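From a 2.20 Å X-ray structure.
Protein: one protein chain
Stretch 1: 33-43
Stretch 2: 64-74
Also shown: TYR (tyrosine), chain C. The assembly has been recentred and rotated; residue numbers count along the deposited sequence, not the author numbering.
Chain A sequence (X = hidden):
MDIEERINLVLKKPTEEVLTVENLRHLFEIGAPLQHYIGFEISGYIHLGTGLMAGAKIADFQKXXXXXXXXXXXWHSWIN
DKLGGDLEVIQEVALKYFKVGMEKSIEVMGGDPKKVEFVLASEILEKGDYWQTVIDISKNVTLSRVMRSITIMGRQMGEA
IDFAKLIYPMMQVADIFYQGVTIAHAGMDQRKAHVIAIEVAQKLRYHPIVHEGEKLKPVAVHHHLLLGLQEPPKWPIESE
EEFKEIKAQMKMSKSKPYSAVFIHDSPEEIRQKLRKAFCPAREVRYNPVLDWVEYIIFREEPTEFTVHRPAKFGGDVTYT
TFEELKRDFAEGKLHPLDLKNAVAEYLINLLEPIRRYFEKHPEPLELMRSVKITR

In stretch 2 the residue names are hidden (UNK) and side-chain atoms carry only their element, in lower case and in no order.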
ATOM      1  N   PRO A  33      -5.194  24.350  15.538  1.00 20.91           N
ATOM      2  CA  PRO A  33      -6.532  23.834  15.222  1.00 21.28           C
ATOM      3  C   PRO A  33      -6.791  22.574  16.040  1.00 21.25           C
ATOM      4  O   PRO A  33      -5.878  21.786  16.274  1.00 21.87           O
ATOM      5  CB  PRO A  33      -6.450  23.541  13.717  1.00 24.24           C
ATOM      6  CG  PRO A  33      -4.972  23.329  13.479  1.00 25.69           C
ATOM      7  CD  PRO A  33      -4.353  24.413  14.332  1.00 18.84           C
ATOM      8  N   LEU A  34      -8.028  22.399  16.485  1.00 16.37           N
ATOM      9  CA  LEU A  34      -8.398  21.241  17.289  1.00 22.95           C
ATOM     10  C   LEU A  34      -9.415  20.388  16.538  1.00 22.63           C
ATOM     11  O   LEU A  34     -10.627  20.591  16.648  1.00 25.47           O
ATOM     12  CB  LEU A  34      -8.980  21.694  18.640  1.00 19.20           C
ATOM     13  CG  LEU A  34      -8.020  22.526  19.501  1.00 24.73           C
ATOM     14  CD1 LEU A  34      -8.728  23.070  20.733  1.00 26.61           C
ATOM     15  CD2 LEU A  34      -6.842  21.667  19.895  1.00 25.80           C
ATOM     16  N   GLN A  35      -8.908  19.443  15.756  1.00 19.28           N
ATOM     17  CA  GLN A  35      -9.769  18.563  15.000  1.00 18.05           C
ATOM     18  C   GLN A  35      -9.589  17.155  15.528  1.00 17.51           C
ATOM     19  O   GLN A  35      -8.496  16.590  15.480  1.00 17.86           O
ATOM     20  CB  GLN A  35      -9.418  18.605  13.510  1.00 15.68           C
ATOM     21  CG  GLN A  35     -10.158  17.571  12.674  1.00 14.01           C
ATOM     22  CD  GLN A  35     -11.634  17.881  12.531  1.00 24.29           C
ATOM     23  OE1 GLN A  35     -12.507  17.170  13.060  1.00 21.08           O
ATOM     24  NE2 GLN A  35     -11.925  18.951  11.816  1.00 21.39           N
ATOM     25  N   HIS A  36     -10.672  16.601  16.044  1.00 16.25           N
ATOM     26  CA  HIS A  36     -10.651  15.255  16.564  1.00 15.39           C
ATOM     27  C   HIS A  36     -11.270  14.318  15.542  1.00 16.78           C
ATOM     28  O   HIS A  36     -11.869  14.749  14.552  1.00 14.14           O
ATOM     29  CB  HIS A  36     -11.456  15.182  17.881  1.00 13.93           C
ATOM     30  CG  HIS A  36     -12.171  13.878  18.094  1.00 14.94           C
ATOM     31  ND1 HIS A  36     -13.240  13.480  17.318  1.00 14.67           N
ATOM     32  CD2 HIS A  36     -11.978  12.889  19.001  1.00 11.68           C
ATOM     33  CE1 HIS A  36     -13.679  12.307  17.742  1.00 19.07           C
ATOM     34  NE2 HIS A  36     -12.932  11.925  18.763  1.00 15.23           N
ATOM     35  N   TYR A  37     -11.092  13.031  15.803  1.00 16.81           N
ATOM     36  CA  TYR A  37     -11.690  11.975  15.030  1.00 18.05           C
ATOM     37  C   TYR A  37     -11.444  10.665  15.756  1.00 15.07           C
ATOM     38  O   TYR A  37     -10.532  10.547  16.581  1.00 14.65           O
ATOM     39  CB  TYR A  37     -11.111  11.913  13.605  1.00 18.74           C
ATOM     40  CG  TYR A  37     -10.180  10.744  13.312  1.00 17.69           C
ATOM     41  CD1 TYR A  37     -10.438   9.869  12.246  1.00 17.87           C
ATOM     42  CD2 TYR A  37      -9.000  10.558  14.046  1.00 16.18           C
ATOM     43  CE1 TYR A  37      -9.535   8.849  11.911  1.00 18.75           C
ATOM     44  CE2 TYR A  37      -8.093   9.539  13.725  1.00 14.88           C
ATOM     45  CZ  TYR A  37      -8.361   8.698  12.655  1.00 17.60           C
ATOM     46  OH  TYR A  37      -7.429   7.757  12.297  1.00 16.45           O
ATOM     47  N   ILE A  38     -12.298   9.700  15.463  1.00 18.68           N
ATOM     48  CA  ILE A  38     -12.156   8.349  15.970  1.00 22.51           C
ATOM     49  C   ILE A  38     -12.810   7.508  14.880  1.00 20.66           C
ATOM     50  O   ILE A  38     -13.950   7.765  14.465  1.00 20.98           O
ATOM     51  CB  ILE A  38     -12.804   8.120  17.390  1.00 20.26           C
ATOM     52  CG1 ILE A  38     -12.681   6.633  17.751  1.00 18.77           C
ATOM     53  CG2 ILE A  38     -14.263   8.586  17.437  1.00 15.77           C
ATOM     54  CD1 ILE A  38     -12.938   6.315  19.231  1.00 15.38           C
ATOM     55  N   GLY A  39     -12.051   6.546  14.372  1.00 16.94           N
ATOM     56  CA  GLY A  39     -12.550   5.698  13.310  1.00 16.97           C
ATOM     57  C   GLY A  39     -13.063   4.368  13.815  1.00 21.42           C
ATOM     58  O   GLY A  39     -12.622   3.860  14.846  1.00 14.39           O
ATOM     59  N   PHE A  40     -14.011   3.796  13.083  1.00 16.01           N
ATOM     60  CA  PHE A  40     -14.568   2.516  13.477  1.00 15.27           C
ATOM     61  C   PHE A  40     -14.736   1.629  12.268  1.00 17.46           C
ATOM     62  O   PHE A  40     -15.124   2.084  11.188  1.00 20.11           O
ATOM     63  CB  PHE A  40     -15.960   2.666  14.092  1.00 16.97           C
ATOM     64  CG  PHE A  40     -16.027   3.594  15.254  1.00 21.54           C
ATOM     65  CD1 PHE A  40     -16.270   4.953  15.063  1.00 17.16           C
ATOM     66  CD2 PHE A  40     -15.879   3.110  16.549  1.00 18.05           C
ATOM     67  CE1 PHE A  40     -16.371   5.811  16.146  1.00 18.31           C
ATOM     68  CE2 PHE A  40     -15.980   3.965  17.640  1.00 15.25           C
ATOM     69  CZ  PHE A  40     -16.227   5.316  17.434  1.00 21.49           C
ATOM     70  N   GLU A  41     -14.454   0.355  12.453  1.00 16.01           N
ATOM     71  CA  GLU A  41     -14.688  -0.592  11.387  1.00 21.90           C
ATOM     72  C   GLU A  41     -16.205  -0.804  11.431  1.00 21.99           C
ATOM     73  O   GLU A  41     -16.842  -0.554  12.456  1.00 16.74           O
ATOM     74  CB  GLU A  41     -13.967  -1.903  11.672  1.00 20.47           C
ATOM     75  CG  GLU A  41     -12.485  -1.890  11.283  1.00 31.83           C
ATOM     76  CD  GLU A  41     -11.918  -3.297  11.137  1.00 33.07           C
ATOM     77  OE1 GLU A  41     -12.711  -4.260  11.188  1.00 41.73           O
ATOM     78  OE2 GLU A  41     -10.688  -3.441  10.969  1.00 22.90           O
ATOM     79  N   ILE A  42     -16.777  -1.256  10.324  1.00 23.39           N
ATOM     80  CA  ILE A  42     -18.213  -1.505  10.241  1.00 24.48           C
ATOM     81  C   ILE A  42     -18.372  -3.030  10.143  1.00 29.89           C
ATOM     82  O   ILE A  42     -17.981  -3.638   9.143  1.00 27.47           O
ATOM     83  CB  ILE A  42     -18.793  -0.820   8.980  1.00 22.68           C
ATOM     84  CG1 ILE A  42     -18.333   0.652   8.926  1.00 23.53           C
ATOM     85  CG2 ILE A  42     -20.312  -0.914   8.977  1.00 24.85           C
ATOM     86  CD1 ILE A  42     -18.802   1.534  10.120  1.00 15.60           C
ATOM     87  N   SER A  43     -18.932  -3.659  11.170  1.00 28.71           N
ATOM     88  CA  SER A  43     -19.059  -5.118  11.128  1.00 38.93           C
ATOM     89  C   SER A  43     -19.895  -5.779  12.209  1.00 40.08           C
ATOM     90  O   SER A  43     -19.647  -6.940  12.538  1.00 48.54           O
ATOM     91  CB  SER A  43     -17.678  -5.750  11.191  1.00 46.28           C
ATOM     92  OG  SER A  43     -17.061  -5.450  12.436  1.00 48.72           O
ATOM     93  N   UNK A  64     -14.608  20.888  25.629  1.00 19.17           N
ATOM     94  CA  UNK A  64     -13.297  21.508  25.694  1.00 17.73           C
ATOM     95  C   UNK A  64     -13.080  22.396  24.469  1.00 15.85           C
ATOM     96  O   UNK A  64     -12.036  23.018  24.331  1.00 22.19           O
ATOM     97  c   UNK A  64     -12.213  20.432  25.751  1.00 16.11           C
ATOM     98  N   UNK A  65     -14.061  22.445  23.575  1.00 21.53           N
ATOM     99  CA  UNK A  65     -13.914  23.268  22.385  1.00 22.51           C
ATOM    100  C   UNK A  65     -13.143  22.580  21.267  1.00 21.43           C
ATOM    101  O   UNK A  65     -12.447  23.234  20.492  1.00 20.02           O
ATOM    102  N   UNK A  66     -13.262  21.256  21.191  1.00 18.72           N
ATOM    103  CA  UNK A  66     -12.601  20.465  20.152  1.00 17.01           C
ATOM    104  C   UNK A  66     -13.655  20.024  19.133  1.00 18.96           C
ATOM    105  O   UNK A  66     -14.733  19.565  19.517  1.00 20.88           O
ATOM    106  c   UNK A  66     -10.324  18.501  22.619  1.00 21.09           C
ATOM    107  c   UNK A  66     -11.942  19.203  20.765  1.00 24.30           C
ATOM    108  c   UNK A  66     -10.817  19.619  21.728  1.00 16.07           C
ATOM    109  c   UNK A  66     -11.419  18.286  19.650  1.00 14.54           C
ATOM    110  N   UNK A  67     -13.359  20.174  17.840  1.00 17.87           N
ATOM    111  CA  UNK A  67     -14.299  19.762  16.790  1.00 19.17           C
ATOM    112  C   UNK A  67     -14.203  18.242  16.646  1.00 14.13           C
ATOM    113  O   UNK A  67     -13.156  17.708  16.276  1.00 22.79           O
ATOM    114  c   UNK A  67     -16.311  20.925  14.679  1.00 39.08           C
ATOM    115  c   UNK A  67     -17.318  20.788  13.534  1.00 46.06           C
ATOM    116  c   UNK A  67     -13.945  20.432  15.457  1.00 25.97           C
ATOM    117  n   UNK A  67     -18.709  21.174  13.940  1.00 45.24           N
ATOM    118  c   UNK A  67     -14.985  20.223  14.354  1.00 37.16           C
ATOM    119  N   UNK A  68     -15.305  17.563  16.923  1.00 15.88           N
ATOM    120  CA  UNK A  68     -15.359  16.112  16.900  1.00 17.51           C
ATOM    121  C   UNK A  68     -15.891  15.476  15.623  1.00 21.00           C
ATOM    122  O   UNK A  68     -16.783  16.017  14.954  1.00 17.84           O
ATOM    123  o   UNK A  68     -17.532  16.092  18.023  1.00 17.81           O
ATOM    124  c   UNK A  68     -15.545  16.121  19.405  1.00 15.50           C
ATOM    125  c   UNK A  68     -16.179  15.609  18.108  1.00 19.26           C
ATOM    126  N   UNK A  69     -15.350  14.301  15.304  1.00 17.72           N
ATOM    127  CA  UNK A  69     -15.747  13.585  14.090  1.00 15.75           C
ATOM    128  C   UNK A  69     -15.715  12.072  14.240  1.00 17.16           C
ATOM    129  O   UNK A  69     -14.785  11.523  14.835  1.00 18.47           O
ATOM    130  n   UNK A  69     -12.468  15.052   8.688  1.00 15.42           N
ATOM    131  c   UNK A  69     -13.351  15.696   9.440  1.00 20.89           C
ATOM    132  c   UNK A  69     -14.997  13.160  11.644  1.00 16.48           C
ATOM    133  c   UNK A  69     -14.004  13.598  10.582  1.00 12.57           C
ATOM    134  n   UNK A  69     -13.502  17.005   9.294  1.00 17.70           N
ATOM    135  c   UNK A  69     -14.815  13.980  12.932  1.00 17.37           C
ATOM    136  n   UNK A  69     -14.088  15.038  10.335  1.00 21.82           N
ATOM    137  N   UNK A  70     -16.738  11.410  13.701  1.00 15.48           N
ATOM    138  CA  UNK A  70     -16.819   9.948  13.704  1.00 15.77           C
ATOM    139  C   UNK A  70     -16.472   9.551  12.262  1.00 19.52           C
ATOM    140  O   UNK A  70     -17.104  10.016  11.309  1.00 18.40           O
ATOM    141  c   UNK A  70     -18.521   9.671  15.542  1.00 12.76           C
ATOM    142  c   UNK A  70     -18.242   9.445  14.054  1.00 19.33           C
ATOM    143  c   UNK A  70     -18.380   7.958  13.703  1.00 13.91           C
ATOM    144  N   UNK A  71     -15.450   8.711  12.128  1.00 19.27           N
ATOM    145  CA  UNK A  71     -14.934   8.239  10.845  1.00 15.16           C
ATOM    146  C   UNK A  71     -15.382   6.786  10.629  1.00 19.08           C
ATOM    147  O   UNK A  71     -14.979   5.888  11.380  1.00 16.62           O
ATOM    148  c   UNK A  71     -12.706   9.026   8.570  1.00 15.27           C
ATOM    149  c   UNK A  71     -13.401   8.333  10.896  1.00 15.16           C
ATOM    150  c   UNK A  71     -11.219   7.663   7.231  1.00 21.93           C
ATOM    151  c   UNK A  71     -12.704   8.069   9.587  1.00 17.29           C
ATOM    152  c   UNK A  71     -11.968   8.831   7.398  1.00 15.89           C
ATOM    153  c   UNK A  71     -11.213   6.689   8.238  1.00 17.92           C
ATOM    154  c   UNK A  71     -11.957   6.900   9.409  1.00 15.54           C
ATOM    155  N   UNK A  72     -16.215   6.568   9.607  1.00 16.13           N
ATOM    156  CA  UNK A  72     -16.738   5.240   9.279  1.00 20.41           C
ATOM    157  C   UNK A  72     -15.762   4.621   8.272  1.00 20.71           C
ATOM    158  O   UNK A  72     -15.767   4.961   7.081  1.00 21.78           O
ATOM    159  c   UNK A  72     -20.278   6.748   8.647  1.00 20.85           C
ATOM    160  c   UNK A  72     -18.144   5.385   8.680  1.00 16.76           C
ATOM    161  c   UNK A  72     -19.551   5.563  10.736  1.00 17.15           C
ATOM    162  c   UNK A  72     -19.083   6.294   9.491  1.00 24.48           C
ATOM    163  N   UNK A  73     -14.923   3.716   8.767  1.00 18.73           N
ATOM    164  CA  UNK A  73     -13.873   3.091   7.954  1.00 21.44           C
ATOM    165  C   UNK A  73     -14.344   1.979   7.023  1.00 21.32           C
ATOM    166  O   UNK A  73     -14.053   0.801   7.273  1.00 18.68           O
ATOM    167  c   UNK A  73     -12.768   2.570   8.884  1.00 17.55           C
ATOM    168  N   UNK A  74     -15.030   2.350   5.933  1.00 17.86           N
ATOM    169  CA  UNK A  74     -15.563   1.351   5.012  1.00 18.92           C
ATOM    170  C   UNK A  74     -14.544   0.504   4.246  1.00 19.10           C
ATOM    171  O   UNK A  74     -14.582  -0.724   4.357  1.00 19.32           O
ATOM    172  c   UNK A  74     -16.618   1.971   4.053  1.00 16.76           C
ATOM    173  o   UNK A  74     -14.995   3.696   3.529  1.00 23.42           O
ATOM    174  c   UNK A  74     -16.114   3.192   3.275  1.00 22.69           C
ATOM    175  o   UNK A  74     -16.877   3.658   2.397  1.00 21.35           O
TER
HETATM  176  N   TYR C 701      -8.554   0.182  13.270  1.00 14.73           N
HETATM  177  CA  TYR C 701      -9.804   0.694  13.910  1.00 22.87           C
HETATM  178  C   TYR C 701     -10.552  -0.442  14.604  1.00 25.66           C
HETATM  179  O   TYR C 701     -10.158  -1.613  14.414  1.00 26.49           O
HETATM  180  CB  TYR C 701     -10.708   1.348  12.853  1.00 14.73           C
HETATM  181  CG  TYR C 701     -10.102   2.584  12.217  1.00 17.44           C
HETATM  182  CD1 TYR C 701      -9.779   3.702  12.985  1.00 14.90           C
HETATM  183  CD2 TYR C 701      -9.850   2.636  10.843  1.00 17.69           C
HETATM  184  CE1 TYR C 701      -9.212   4.847  12.398  1.00 16.73           C
HETATM  185  CE2 TYR C 701      -9.298   3.770  10.249  1.00 16.39           C
HETATM  186  CZ  TYR C 701      -8.976   4.869  11.028  1.00 16.40           C
HETATM  187  OH  TYR C 701      -8.415   5.985  10.431  1.00 16.00           O
HETATM  188  OXT TYR C 701     -11.527  -0.149  15.323  1.00 26.11           O

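Position 64 carries a single side-chain carbon, which stays 6.7 Å from Leu 34 CD1, its nearest atom on stretch 1; one carbon makes it Ala 64. Position 65 has no side-chain atoms. Its phi is positive, 83°, in a Schellman motif at the end of a helix, and a CB would be jammed against the preceding carbonyl, so the residue is Gly 65. Its O lies 3.7 Å from Leu 34 CD1.

At position 66 four carbons fork at the first, with one arm two carbons long, which is the pattern of isoleucine. The short arm of Ile 66, CG2, lies 3.6 Å from His 36 CB, while CG1 is 4.1 Å from Leu 34 CB, so the side chain packs against both residues. Position 67 has four carbons in a row ending in nitrogen, hence Lys 67. The end of this chain leads away from stretch 1, and the backbone makes the firmer contact: Lys 67 N donates to Leu 34 O (3.0 Å), and His 36 N donates to Lys 67 O (2.7 Å).

The side chain at position 68 is one carbon carrying an oxygen and a carbon, as in threonine. The methyl of Thr 68, CG2, sits over one face of the His 36 ring. Position 69 shows three carbons, a nitrogen, and a carbon bearing two more nitrogens: Arg 69. One face of its guanidinium is covered by the Gln 35 side chain, and its nitrogens are hydrogen-bonded elsewhere in the structure. Its backbone N donates to His 36 ND1 (3.0 Å), so here an imidazole replaces a carbonyl as the acceptor, and its O receives Ile 38 N (3.1 Å).

One carbon carrying two others identifies position 70 as Val 70, whose CG1 lies 3.8 Å from Phe 40 CE1. At position 71 one carbon leads to a ring of six carbons with no further atom, so it is Phe 71 rather than a tyrosine. The edge of the Tyr 37 ring points toward the Phe 71 face, with planes at 67°. Gly 39 leaves room beside this ring; a CB there would clash with CE1 of the bound tyrosine.

Position 72 has four carbons forked at the second, giving Leu 72; its CD2 lies 4.1 Å from Ile 42 CD1. Position 73, with one carbon, is Ala 73, at the N-cap position of a helix; its CB is 3.5 Å from CD2 of the ligand. Position 74 has two carbons, the second carrying two oxygens; a carboxylate on so short a chain is that of Asp 74, whose CA-to-CB bond points away from stretch 1.

The contact is a parallel strand pairing. Phe 71 N to Ile 38 O, Phe 40 N to Phe 71 O and Ala 73 N to Phe 40 O, each 2.9 Å, continue the ladder. Val 70 and Leu 72 share one face with Ile 38 and Phe 40; Phe 71 occupies the other, near the bound tyrosine.

Stretch 2, residues 64-74: AGIKTRVFLAD
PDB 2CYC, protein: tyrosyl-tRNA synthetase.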